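Local coordinates for protein ATP-dependent RNA helicase HrpB (Escherichia coli, PDB 6EUD) that hydrolyses ATP to ADP and phosphate as a DEAH/RHA-type RNA helicase that binds single-stranded RNA, at residues G105-M110 and A140-V145. Sequence-based numbering, arbitrary orientation.
Sequences GVLTRM and ALLLDV
Leu107 meets Leu142, and Thr108 meets Leu141, methyl to methyl; the flat groups at this contact come from outside the two segments, Trp370 lying against Leu141 and the carboxylate-bearing Glu366 against Thr108. Leu107 reaches across because its CG lies anti to the backbone N (chi1 179°), which brings CD2 to 4.4 Å from CD1 of Leu142. Beside this pair, Thr108 CG2 sits 4.3 Å from Leu141 CD1. With chi1 at -54° for OG1, it is the methyl branch of Thr108 that extends anti to N, presenting carbon to the leucine. Threonine suits this buried position by offering a short apolar branch where the backbones approach most closely, 8.2 Å between the CA atoms of Thr108 and Leu141; the longer leucines bridge the wider gap alongside. No hydrogen bond joins the two segments, and the touch is light. Ile111 packs on Leu141, Leu142 and Val145, while Val102 backs Leu107. A positive phi (80°), which favours glycine, suits Gly105 to the N-cap position just before helix 106-113, and its N is hydrogen-bonded to Gln134 OE1 near the start of helix 133-145. Helix 361-370 lies against both helices, its Glu366 also salt-bridged to Arg109. Helices 106-113 and 133-145 thus pack as connections of successive beta-alpha-beta crossovers in the RecA-like ATP-binding domain, the second following the strand that leads to the DEFH box.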
loop_
_atom_site.group_PDB
_atom_site.type_symbol
_atom_site.label_atom_id
_atom_site.label_comp_id
_atom_site.label_asym_id
_atom_site.label_seq_id
_atom_site.Cartn_x
_atom_site.Cartn_y
_atom_site.Cartn_z
ATOM N N GLY A 105 18.866 6.484 -4.400
ATOM C CA GLY A 105 18.892 6.341 -2.953
ATOM C C GLY A 105 20.138 6.885 -2.281
ATOM O O GLY A 105 20.260 6.793 -1.058
ATOM N N VAL A 106 21.062 7.445 -3.064
ATOM C CA VAL A 106 22.314 7.963 -2.511
ATOM C C VAL A 106 22.056 9.087 -1.494
ATOM O O VAL A 106 22.666 9.121 -0.426
ATOM C CB VAL A 106 23.260 8.474 -3.624
ATOM C CG1 VAL A 106 24.350 9.371 -3.050
ATOM C CG2 VAL A 106 23.872 7.305 -4.392
ATOM N N LEU A 107 21.139 9.993 -1.813
ATOM C CA LEU A 107 20.826 11.075 -0.888
ATOM C C LEU A 107 20.364 10.523 0.457
ATOM O O LEU A 107 20.743 11.026 1.522
ATOM C CB LEU A 107 19.771 11.994 -1.479
ATOM C CG LEU A 107 19.328 13.156 -0.591
ATOM C CD1 LEU A 107 20.532 13.893 -0.027
ATOM C CD2 LEU A 107 18.433 14.128 -1.368
ATOM N N THR A 108 19.565 9.464 0.402
ATOM C CA THR A 108 19.105 8.811 1.620
ATOM C C THR A 108 20.284 8.282 2.454
ATOM O O THR A 108 20.310 8.489 3.660
ATOM C CB THR A 108 18.127 7.656 1.309
ATOM O OG1 THR A 108 17.057 8.141 0.483
ATOM C CG2 THR A 108 17.547 7.065 2.611
ATOM N N ARG A 109 21.241 7.612 1.812
ATOM C CA ARG A 109 22.457 7.134 2.491
ATOM C C ARG A 109 23.241 8.248 3.183
ATOM O O ARG A 109 23.628 8.114 4.343
ATOM C CB ARG A 109 23.381 6.413 1.501
ATOM C CG ARG A 109 22.866 5.052 1.084
ATOM C CD ARG A 109 22.321 4.314 2.288
ATOM N NE ARG A 109 21.120 3.589 1.920
ATOM C CZ ARG A 109 20.127 3.326 2.756
ATOM N NH1 ARG A 109 20.192 3.723 4.020
ATOM N NH2 ARG A 109 19.063 2.667 2.320
ATOM N N MET A 110 23.459 9.344 2.458
ATOM C CA MET A 110 24.195 10.500 2.962
ATOM C C MET A 110 23.585 11.082 4.241
ATOM O O MET A 110 24.298 11.375 5.204
ATOM C CB MET A 110 24.271 11.584 1.878
ATOM C CG MET A 110 25.041 11.151 0.638
ATOM S SD MET A 110 25.016 12.351 -0.715
ATOM C CE MET A 110 25.606 13.826 0.111
ATOM N N ALA A 140 11.206 14.527 3.523
ATOM C CA ALA A 140 10.876 14.316 4.935
ATOM C C ALA A 140 12.108 14.368 5.853
ATOM O O ALA A 140 12.055 14.969 6.947
ATOM C CB ALA A 140 10.153 12.988 5.109
ATOM N N LEU A 141 13.199 13.736 5.419
ATOM C CA LEU A 141 14.442 13.735 6.185
ATOM C C LEU A 141 15.009 15.136 6.266
ATOM O O LEU A 141 15.372 15.614 7.337
ATOM C CB LEU A 141 15.463 12.785 5.559
ATOM C CG LEU A 141 15.023 11.319 5.620
ATOM C CD1 LEU A 141 15.883 10.444 4.741
ATOM C CD2 LEU A 141 15.084 10.833 7.054
ATOM N N LEU A 142 15.059 15.810 5.130
ATOM C CA LEU A 142 15.615 17.158 5.075
ATOM C C LEU A 142 14.822 18.187 5.896
ATOM O O LEU A 142 15.394 19.132 6.433
ATOM C CB LEU A 142 15.713 17.603 3.622
ATOM C CG LEU A 142 16.781 16.848 2.840
ATOM C CD1 LEU A 142 16.646 17.089 1.346
ATOM C CD2 LEU A 142 18.162 17.244 3.353
ATOM N N LEU A 143 13.510 18.011 5.992
ATOM C CA LEU A 143 12.703 18.879 6.837
ATOM C C LEU A 143 12.972 18.585 8.326
ATOM O O LEU A 143 12.771 19.448 9.185
ATOM C CB LEU A 143 11.222 18.706 6.509
ATOM C CG LEU A 143 10.756 19.304 5.172
ATOM C CD1 LEU A 143 9.265 19.046 4.914
ATOM C CD2 LEU A 143 11.070 20.788 5.129
ATOM N N ASP A 144 13.435 17.374 8.632
ATOM C CA ASP A 144 13.772 17.056 10.008
ATOM C C ASP A 144 15.170 17.551 10.355
ATOM O O ASP A 144 15.394 18.033 11.468
ATOM C CB ASP A 144 13.660 15.564 10.281
ATOM C CG ASP A 144 12.338 15.202 10.912
ATOM O OD1 ASP A 144 11.406 16.036 10.869
ATOM O OD2 ASP A 144 12.236 14.100 11.474
ATOM N N VAL A 145 16.099 17.442 9.407
ATOM C CA VAL A 145 17.425 18.019 9.570
ATOM C C VAL A 145 17.324 19.527 9.826
ATOM O O VAL A 145 18.092 20.087 10.606
ATOM C CB VAL A 145 18.306 17.787 8.337
ATOM C CG1 VAL A 145 19.663 18.447 8.536
ATOM C CG2 VAL A 145 18.445 16.290 8.040
#